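Side-chain contacts in tryptophane-5-halogenase (Microbispora sp. ATCC PTA-5024, PDB 5UAO), which probably uses reduced FAD, oxygen and chloride to chlorinate a tryptophan of the NAI-107 lanthipeptide precursor at carbon 5: residues R433-G438 and G464-L469; P90-Q95 and T186-R191. All coordinates share one frame; numbering follows the deposited sequence.

Contact 1: R433-G438 and G464-L469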
ATOM      1  N   ARG A 433     -10.997  15.296   5.464  1.00 31.56           N
ATOM      2  CA  ARG A 433     -10.655  16.673   5.037  1.00 31.04           C
ATOM      3  C   ARG A 433     -10.408  16.728   3.576  1.00 31.61           C
ATOM      4  O   ARG A 433     -10.774  17.741   2.913  1.00 33.16           O
ATOM      5  CB  ARG A 433      -9.452  17.233   5.789  1.00 37.15           C
ATOM      6  CG  ARG A 433      -9.704  17.391   7.275  1.00 43.11           C
ATOM      7  CD  ARG A 433      -8.889  18.497   7.922  1.00 52.59           C
ATOM      8  NE  ARG A 433      -8.749  18.318   9.369  1.00 68.14           N
ATOM      9  CZ  ARG A 433      -7.873  17.492   9.976  1.00 83.15           C
ATOM     10  NH1 ARG A 433      -7.022  16.714   9.280  1.00 75.34           N
ATOM     11  NH2 ARG A 433      -7.853  17.425  11.312  1.00 92.10           N
ATOM     12  N   LEU A 434      -9.826  15.661   3.012  1.00 30.42           N
ATOM     13  CA  LEU A 434      -9.666  15.553   1.564  1.00 30.43           C
ATOM     14  C   LEU A 434     -11.026  15.461   0.845  1.00 37.01           C
ATOM     15  O   LEU A 434     -11.316  16.198  -0.140  1.00 30.77           O
ATOM     16  CB  LEU A 434      -8.863  14.329   1.222  1.00 33.20           C
ATOM     17  CG  LEU A 434      -7.343  14.271   1.491  1.00 37.63           C
ATOM     18  CD1 LEU A 434      -6.725  12.993   0.884  1.00 40.99           C
ATOM     19  CD2 LEU A 434      -6.602  15.487   0.952  1.00 37.61           C
ATOM     20  N   PHE A 435     -11.850  14.538   1.344  1.00 31.55           N
ATOM     21  CA  PHE A 435     -13.227  14.357   0.855  1.00 31.89           C
ATOM     22  C   PHE A 435     -14.024  15.658   0.749  1.00 30.72           C
ATOM     23  O   PHE A 435     -14.623  15.950  -0.283  1.00 29.30           O
ATOM     24  CB  PHE A 435     -13.983  13.435   1.792  1.00 28.49           C
ATOM     25  CG  PHE A 435     -15.432  13.231   1.414  1.00 31.64           C
ATOM     26  CD1 PHE A 435     -15.785  12.252   0.503  1.00 31.94           C
ATOM     27  CD2 PHE A 435     -16.429  13.966   2.009  1.00 30.67           C
ATOM     28  CE1 PHE A 435     -17.089  12.007   0.211  1.00 30.79           C
ATOM     29  CE2 PHE A 435     -17.738  13.727   1.684  1.00 34.18           C
ATOM     30  CZ  PHE A 435     -18.054  12.758   0.767  1.00 29.92           C
ATOM     31  N   ALA A 436     -14.031  16.416   1.832  1.00 30.91           N
ATOM     32  CA  ALA A 436     -14.786  17.658   1.923  1.00 37.39           C
ATOM     33  C   ALA A 436     -14.441  18.650   0.821  1.00 38.44           C
ATOM     34  O   ALA A 436     -15.328  19.363   0.286  1.00 37.13           O
ATOM     35  CB  ALA A 436     -14.566  18.297   3.278  1.00 37.36           C
ATOM     36  N   ALA A 437     -13.167  18.690   0.478  1.00 38.24           N
ATOM     37  CA  ALA A 437     -12.662  19.671  -0.460  1.00 40.73           C
ATOM     38  C   ALA A 437     -13.038  19.264  -1.868  1.00 38.64           C
ATOM     39  O   ALA A 437     -12.936  20.068  -2.799  1.00 39.64           O
ATOM     40  CB  ALA A 437     -11.128  19.792  -0.318  1.00 40.30           C
ATOM     41  N   GLY A 438     -13.438  18.014  -2.063  1.00 36.56           N
ATOM     42  CA  GLY A 438     -13.859  17.552  -3.401  1.00 33.35           C
ATOM     43  C   GLY A 438     -14.222  16.092  -3.440  1.00 34.49           C
ATOM     44  O   GLY A 438     -13.347  15.209  -3.560  1.00 32.33           O
ATOM     45  N   GLY A 464     -15.847   2.434  -0.889  1.00 25.42           N
ATOM     46  CA  GLY A 464     -16.677   2.180   0.255  1.00 25.75           C
ATOM     47  C   GLY A 464     -16.786   3.414   1.133  1.00 25.18           C
ATOM     48  O   GLY A 464     -17.867   3.755   1.642  1.00 25.12           O
ATOM     49  N   VAL A 465     -15.666   4.084   1.315  1.00 23.84           N
ATOM     50  CA  VAL A 465     -15.651   5.357   2.100  1.00 24.12           C
ATOM     51  C   VAL A 465     -16.539   6.411   1.416  1.00 24.56           C
ATOM     52  O   VAL A 465     -17.390   7.041   2.072  1.00 27.68           O
ATOM     53  CB  VAL A 465     -14.223   5.912   2.271  1.00 25.59           C
ATOM     54  CG1 VAL A 465     -14.241   7.264   3.006  1.00 29.48           C
ATOM     55  CG2 VAL A 465     -13.374   4.891   3.068  1.00 28.07           C
ATOM     56  N   ASP A 466     -16.377   6.582   0.117  1.00 26.44           N
ATOM     57  CA  ASP A 466     -17.217   7.519  -0.642  1.00 28.53           C
ATOM     58  C   ASP A 466     -18.725   7.185  -0.492  1.00 28.09           C
ATOM     59  O   ASP A 466     -19.549   8.068  -0.324  1.00 27.81           O
ATOM     60  CB  ASP A 466     -16.859   7.446  -2.104  1.00 28.61           C
ATOM     61  CG  ASP A 466     -15.632   8.348  -2.509  1.00 35.33           C
ATOM     62  OD1 ASP A 466     -15.271   9.399  -1.877  1.00 32.92           O
ATOM     63  OD2 ASP A 466     -15.074   8.003  -3.572  1.00 31.62           O
ATOM     64  N   THR A 467     -19.081   5.914  -0.535  1.00 25.17           N
ATOM     65  CA  THR A 467     -20.496   5.566  -0.549  1.00 27.68           C
ATOM     66  C   THR A 467     -21.117   5.888   0.792  1.00 28.49           C
ATOM     67  O   THR A 467     -22.194   6.454   0.839  1.00 28.10           O
ATOM     68  CB  THR A 467     -20.723   4.091  -0.941  1.00 29.90           C
ATOM     69  OG1 THR A 467     -20.147   3.860  -2.216  1.00 27.89           O
ATOM     70  CG2 THR A 467     -22.186   3.713  -0.953  1.00 30.38           C
ATOM     71  N   LEU A 468     -20.417   5.568   1.873  1.00 26.42           N
ATOM     72  CA  LEU A 468     -20.899   5.802   3.210  1.00 27.78           C
ATOM     73  C   LEU A 468     -21.019   7.279   3.480  1.00 26.12           C
ATOM     74  O   LEU A 468     -22.003   7.712   4.047  1.00 25.66           O
ATOM     75  CB  LEU A 468     -20.008   5.145   4.311  1.00 23.20           C
ATOM     76  CG  LEU A 468     -20.552   3.792   4.711  1.00 26.48           C
ATOM     77  CD1 LEU A 468     -21.929   3.852   5.419  1.00 27.04           C
ATOM     78  CD2 LEU A 468     -20.663   2.888   3.508  1.00 27.94           C
ATOM     79  N   LEU A 469     -20.055   8.064   3.015  1.00 24.21           N
ATOM     80  CA  LEU A 469     -20.061   9.490   3.342  1.00 25.23           C
ATOM     81  C   LEU A 469     -21.153  10.263   2.492  1.00 25.33           C
ATOM     82  O   LEU A 469     -21.949  11.032   3.007  1.00 26.13           O
ATOM     83  CB  LEU A 469     -18.654  10.045   3.124  1.00 25.20           C
ATOM     84  CG  LEU A 469     -17.576   9.643   4.134  1.00 26.07           C
ATOM     85  CD1 LEU A 469     -16.256  10.294   3.662  1.00 27.97           C
ATOM     86  CD2 LEU A 469     -17.920  10.228   5.458  1.00 26.88           C
TER

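Contact 2: P90-Q95 and T186-R191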
ATOM      1  N   PRO A  90     -18.431 -26.422  -5.369  1.00 32.82           N
ATOM      2  CA  PRO A  90     -19.599 -25.539  -5.199  1.00 33.30           C
ATOM      3  C   PRO A  90     -20.938 -26.194  -5.190  1.00 32.27           C
ATOM      4  O   PRO A  90     -21.819 -25.708  -4.501  1.00 30.80           O
ATOM      5  CB  PRO A  90     -19.496 -24.568  -6.355  1.00 32.75           C
ATOM      6  CG  PRO A  90     -18.513 -25.133  -7.298  1.00 36.28           C
ATOM      7  CD  PRO A  90     -17.584 -26.011  -6.513  1.00 38.87           C
ATOM      8  N   ALA A  91     -21.117 -27.296  -5.935  1.00 30.90           N
ATOM      9  CA  ALA A  91     -22.410 -27.961  -5.943  1.00 30.24           C
ATOM     10  C   ALA A  91     -22.682 -28.553  -4.558  1.00 28.23           C
ATOM     11  O   ALA A  91     -23.771 -28.408  -3.981  1.00 33.63           O
ATOM     12  CB  ALA A  91     -22.456 -29.046  -7.058  1.00 34.89           C
ATOM     13  N   GLU A  92     -21.676 -29.184  -3.996  1.00 29.79           N
ATOM     14  CA  GLU A  92     -21.771 -29.732  -2.652  1.00 32.11           C
ATOM     15  C   GLU A  92     -22.008 -28.671  -1.576  1.00 30.54           C
ATOM     16  O   GLU A  92     -22.783 -28.865  -0.650  1.00 32.26           O
ATOM     17  CB  GLU A  92     -20.485 -30.489  -2.296  1.00 38.65           C
ATOM     18  CG  GLU A  92     -20.602 -31.341  -1.032  1.00 42.10           C
ATOM     19  CD  GLU A  92     -19.332 -32.143  -0.727  1.00 47.60           C
ATOM     20  OE1 GLU A  92     -18.253 -31.530  -0.484  1.00 41.54           O
ATOM     21  OE2 GLU A  92     -19.442 -33.399  -0.715  1.00 49.04           O
ATOM     22  N   PHE A  93     -21.293 -27.586  -1.689  1.00 29.61           N
ATOM     23  CA  PHE A  93     -21.486 -26.423  -0.784  1.00 29.43           C
ATOM     24  C   PHE A  93     -22.922 -25.935  -0.860  1.00 27.81           C
ATOM     25  O   PHE A  93     -23.607 -25.729   0.189  1.00 26.60           O
ATOM     26  CB  PHE A  93     -20.506 -25.315  -1.122  1.00 27.79           C
ATOM     27  CG  PHE A  93     -20.627 -24.101  -0.248  1.00 28.01           C
ATOM     28  CD1 PHE A  93     -20.049 -24.081   0.988  1.00 27.35           C
ATOM     29  CD2 PHE A  93     -21.297 -22.960  -0.705  1.00 28.48           C
ATOM     30  CE1 PHE A  93     -20.134 -22.955   1.798  1.00 29.86           C
ATOM     31  CE2 PHE A  93     -21.387 -21.855   0.102  1.00 31.64           C
ATOM     32  CZ  PHE A  93     -20.805 -21.862   1.350  1.00 29.52           C
ATOM     33  N   TYR A  94     -23.429 -25.799  -2.072  1.00 26.99           N
ATOM     34  CA  TYR A  94     -24.793 -25.324  -2.213  1.00 29.03           C
ATOM     35  C   TYR A  94     -25.810 -26.304  -1.637  1.00 31.79           C
ATOM     36  O   TYR A  94     -26.841 -25.937  -1.024  1.00 28.95           O
ATOM     37  CB  TYR A  94     -25.153 -24.985  -3.664  1.00 28.67           C
ATOM     38  CG  TYR A  94     -24.851 -23.551  -4.068  1.00 30.92           C
ATOM     39  CD1 TYR A  94     -23.570 -23.065  -4.074  1.00 32.68           C
ATOM     40  CD2 TYR A  94     -25.845 -22.715  -4.520  1.00 34.51           C
ATOM     41  CE1 TYR A  94     -23.286 -21.789  -4.462  1.00 29.63           C
ATOM     42  CE2 TYR A  94     -25.565 -21.423  -4.935  1.00 32.13           C
ATOM     43  CZ  TYR A  94     -24.303 -20.959  -4.871  1.00 29.26           C
ATOM     44  OH  TYR A  94     -24.046 -19.683  -5.300  1.00 30.04           O
ATOM     45  N   GLN A  95     -25.504 -27.562  -1.803  1.00 30.14           N
ATOM     46  CA  GLN A  95     -26.388 -28.585  -1.328  1.00 34.48           C
ATOM     47  C   GLN A  95     -26.414 -28.625   0.210  1.00 31.67           C
ATOM     48  O   GLN A  95     -27.447 -28.788   0.805  1.00 31.64           O
ATOM     49  CB  GLN A  95     -25.903 -29.939  -1.913  1.00 39.92           C
ATOM     50  CG  GLN A  95     -26.698 -31.149  -1.491  1.00 50.65           C
ATOM     51  CD  GLN A  95     -28.153 -31.010  -1.889  1.00 62.50           C
ATOM     52  OE1 GLN A  95     -28.483 -30.308  -2.864  1.00 75.56           O
ATOM     53  NE2 GLN A  95     -29.039 -31.663  -1.138  1.00 65.27           N
ATOM     54  N   THR A 186     -17.189 -29.159   9.406  1.00 25.11           N
ATOM     55  CA  THR A 186     -16.770 -30.213  10.330  1.00 29.01           C
ATOM     56  C   THR A 186     -16.673 -31.560   9.612  1.00 31.76           C
ATOM     57  O   THR A 186     -15.732 -32.356   9.801  1.00 28.44           O
ATOM     58  CB  THR A 186     -17.761 -30.298  11.494  1.00 32.66           C
ATOM     59  OG1 THR A 186     -17.744 -29.056  12.226  1.00 31.65           O
ATOM     60  CG2 THR A 186     -17.420 -31.497  12.449  1.00 33.85           C
ATOM     61  N   GLU A 187     -17.627 -31.774   8.737  1.00 32.20           N
ATOM     62  CA  GLU A 187     -17.651 -32.990   7.917  1.00 38.29           C
ATOM     63  C   GLU A 187     -16.487 -33.020   6.955  1.00 33.45           C
ATOM     64  O   GLU A 187     -15.864 -34.068   6.783  1.00 28.93           O
ATOM     65  CB  GLU A 187     -18.998 -33.098   7.136  1.00 46.41           C
ATOM     66  CG  GLU A 187     -19.036 -34.169   6.028  1.00 65.49           C
ATOM     67  CD  GLU A 187     -19.772 -33.730   4.748  1.00 84.28           C
ATOM     68  OE1 GLU A 187     -21.030 -33.815   4.696  1.00 76.06           O
ATOM     69  OE2 GLU A 187     -19.081 -33.335   3.769  1.00 97.12           O
ATOM     70  N   LEU A 188     -16.198 -31.886   6.313  1.00 30.62           N
ATOM     71  CA  LEU A 188     -15.106 -31.808   5.376  1.00 30.62           C
ATOM     72  C   LEU A 188     -13.810 -32.061   6.052  1.00 29.07           C
ATOM     73  O   LEU A 188     -13.012 -32.776   5.536  1.00 30.53           O
ATOM     74  CB  LEU A 188     -15.018 -30.452   4.660  1.00 32.97           C
ATOM     75  CG  LEU A 188     -15.668 -30.251   3.322  1.00 42.35           C
ATOM     76  CD1 LEU A 188     -15.292 -28.887   2.732  1.00 43.58           C
ATOM     77  CD2 LEU A 188     -15.211 -31.342   2.373  1.00 39.35           C
ATOM     78  N   ALA A 189     -13.588 -31.477   7.231  1.00 29.66           N
ATOM     79  CA  ALA A 189     -12.335 -31.671   7.942  1.00 29.01           C
ATOM     80  C   ALA A 189     -12.087 -33.176   8.266  1.00 30.44           C
ATOM     81  O   ALA A 189     -10.968 -33.679   8.087  1.00 27.36           O
ATOM     82  CB  ALA A 189     -12.357 -30.852   9.237  1.00 27.68           C
ATOM     83  N   ALA A 190     -13.151 -33.874   8.669  1.00 29.03           N
ATOM     84  CA  ALA A 190     -13.033 -35.306   8.997  1.00 32.60           C
ATOM     85  C   ALA A 190     -12.729 -36.113   7.744  1.00 34.78           C
ATOM     86  O   ALA A 190     -11.879 -36.977   7.755  1.00 36.65           O
ATOM     87  CB  ALA A 190     -14.316 -35.802   9.624  1.00 33.70           C
ATOM     88  N   ARG A 191     -13.401 -35.787   6.659  1.00 32.15           N
ATOM     89  CA  ARG A 191     -13.195 -36.474   5.421  1.00 35.02           C
ATOM     90  C   ARG A 191     -11.781 -36.245   4.918  1.00 34.37           C
ATOM     91  O   ARG A 191     -11.218 -37.084   4.279  1.00 41.15           O
ATOM     92  CB  ARG A 191     -14.149 -35.906   4.413  1.00 39.21           C
ATOM     93  CG  ARG A 191     -14.137 -36.589   3.090  1.00 48.21           C
ATOM     94  CD  ARG A 191     -15.472 -36.285   2.397  1.00 53.19           C
ATOM     95  NE  ARG A 191     -15.362 -35.177   1.480  1.00 53.78           N
ATOM     96  CZ  ARG A 191     -16.367 -34.399   1.082  1.00 50.81           C
ATOM     97  NH1 ARG A 191     -17.594 -34.552   1.553  1.00 48.67           N
ATOM     98  NH2 ARG A 191     -16.109 -33.438   0.206  1.00 49.43           N
TER

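Contact 1: R433-G438 and G464-L469
Leu469 lies across one face of the Phe435 ring and supplies the apolar contact between segments 433-438 and 464-469, on helices 429-437 and 461-471 of this tryptophan halogenase. Its CD1 methyl sits 3.8 Å from the centroid of the Phe435 ring and only 12° off the ring normal, a CH-pi contact over the middle of the face. Leu469 CB covers the far end of the same face, 3.6 Å from Phe435 CZ. Phe435 CG stands anti to the backbone N (chi1 177°), which carries the ring out to Leu469. A flat, wide phenylalanine suits this helix-helix packing, where the nearest CA atoms of the segments, those of Phe435 and Asp466, are 8.1 Å apart. Leu469 also packs on Ile403 of helix 383-406.

The polar neighbour comes at the rim. Asp466 OD1 lies near the ring plane, 3.8 Å from Phe435 CD1, a position that probably suits the partial positive charge of the ring hydrogens; the carboxylate is turned 42° against the ring. That carboxylate is buried, but Leu441 N bonds to OD1 and Thr442 OG1 to OD2, tying in the loop after helix 429-437. The ring thus offers each neighbour the surface it matches: its face to a methyl, its edge to an anion.

Contact 2: P90-Q95 and T186-R191
Glu92 OE1 is gripped from two sources: Arg191 NH2 donates to it at 3.0 Å, and the hydroxyl of Tyr184, on the same helix as Arg191, hydrogen-bonds to it as well. The Arg191 bond is nearly straight, 172° at the hydrogen; NH2 meets the syn lone pair of OE1, and OE1 itself lies close to the guanidinium plane. The second arm, from Arg191 NH1 to Glu92 OE2 at 3.1 Å, is more bent; the carboxylate and guanidinium planes are twisted 46° apart, and OE2 is tilted from the guanidinium plane. This is a two-nitrogen, end-on salt bridge between helix 90-97 and the C-terminal end of helix 178-191, whose segment axes come no closer than 13.1 Å, a separation that the long side chains of Glu92 and Arg191 can bridge. Glu92 does so with an extended chain, CG anti to the backbone N (chi1 -168°). An alanine here would remove the carboxylate and would probably leave Arg191 without its mate across the helices and the Tyr184 hydroxyl without this acceptor. Arg191 NH1 also holds Glu187 OE2, one turn back, at 2.9 Å, and this shared cation probably offsets the repulsion between Glu187 OE2 and Glu92 OE2, 4.5 Å apart. Leu188 CD2 touches Glu92 OE1 at 4.2 Å.

Both contacts join two helices, but they share no element and lie on opposite sides of the chain's centre, their centres about 42 Å apart. Contact 1 is buried: its touching residues are all enclosed, and apolar packing on an aromatic ring does the joining, with the one charged group satisfied by a nearby loop. Contact 2 is partly buried, reaching an exposed arginine, and there paired charges bridge a wider separation, while Leu188 also packs on Leu46 of helix 39-51. Their surroundings differ too. Helix 429-437 of contact 1 also meets the second subunit, where Arg433 pairs with Asp384 of that chain, whereas no other protein chain of the assembly touches contact 2.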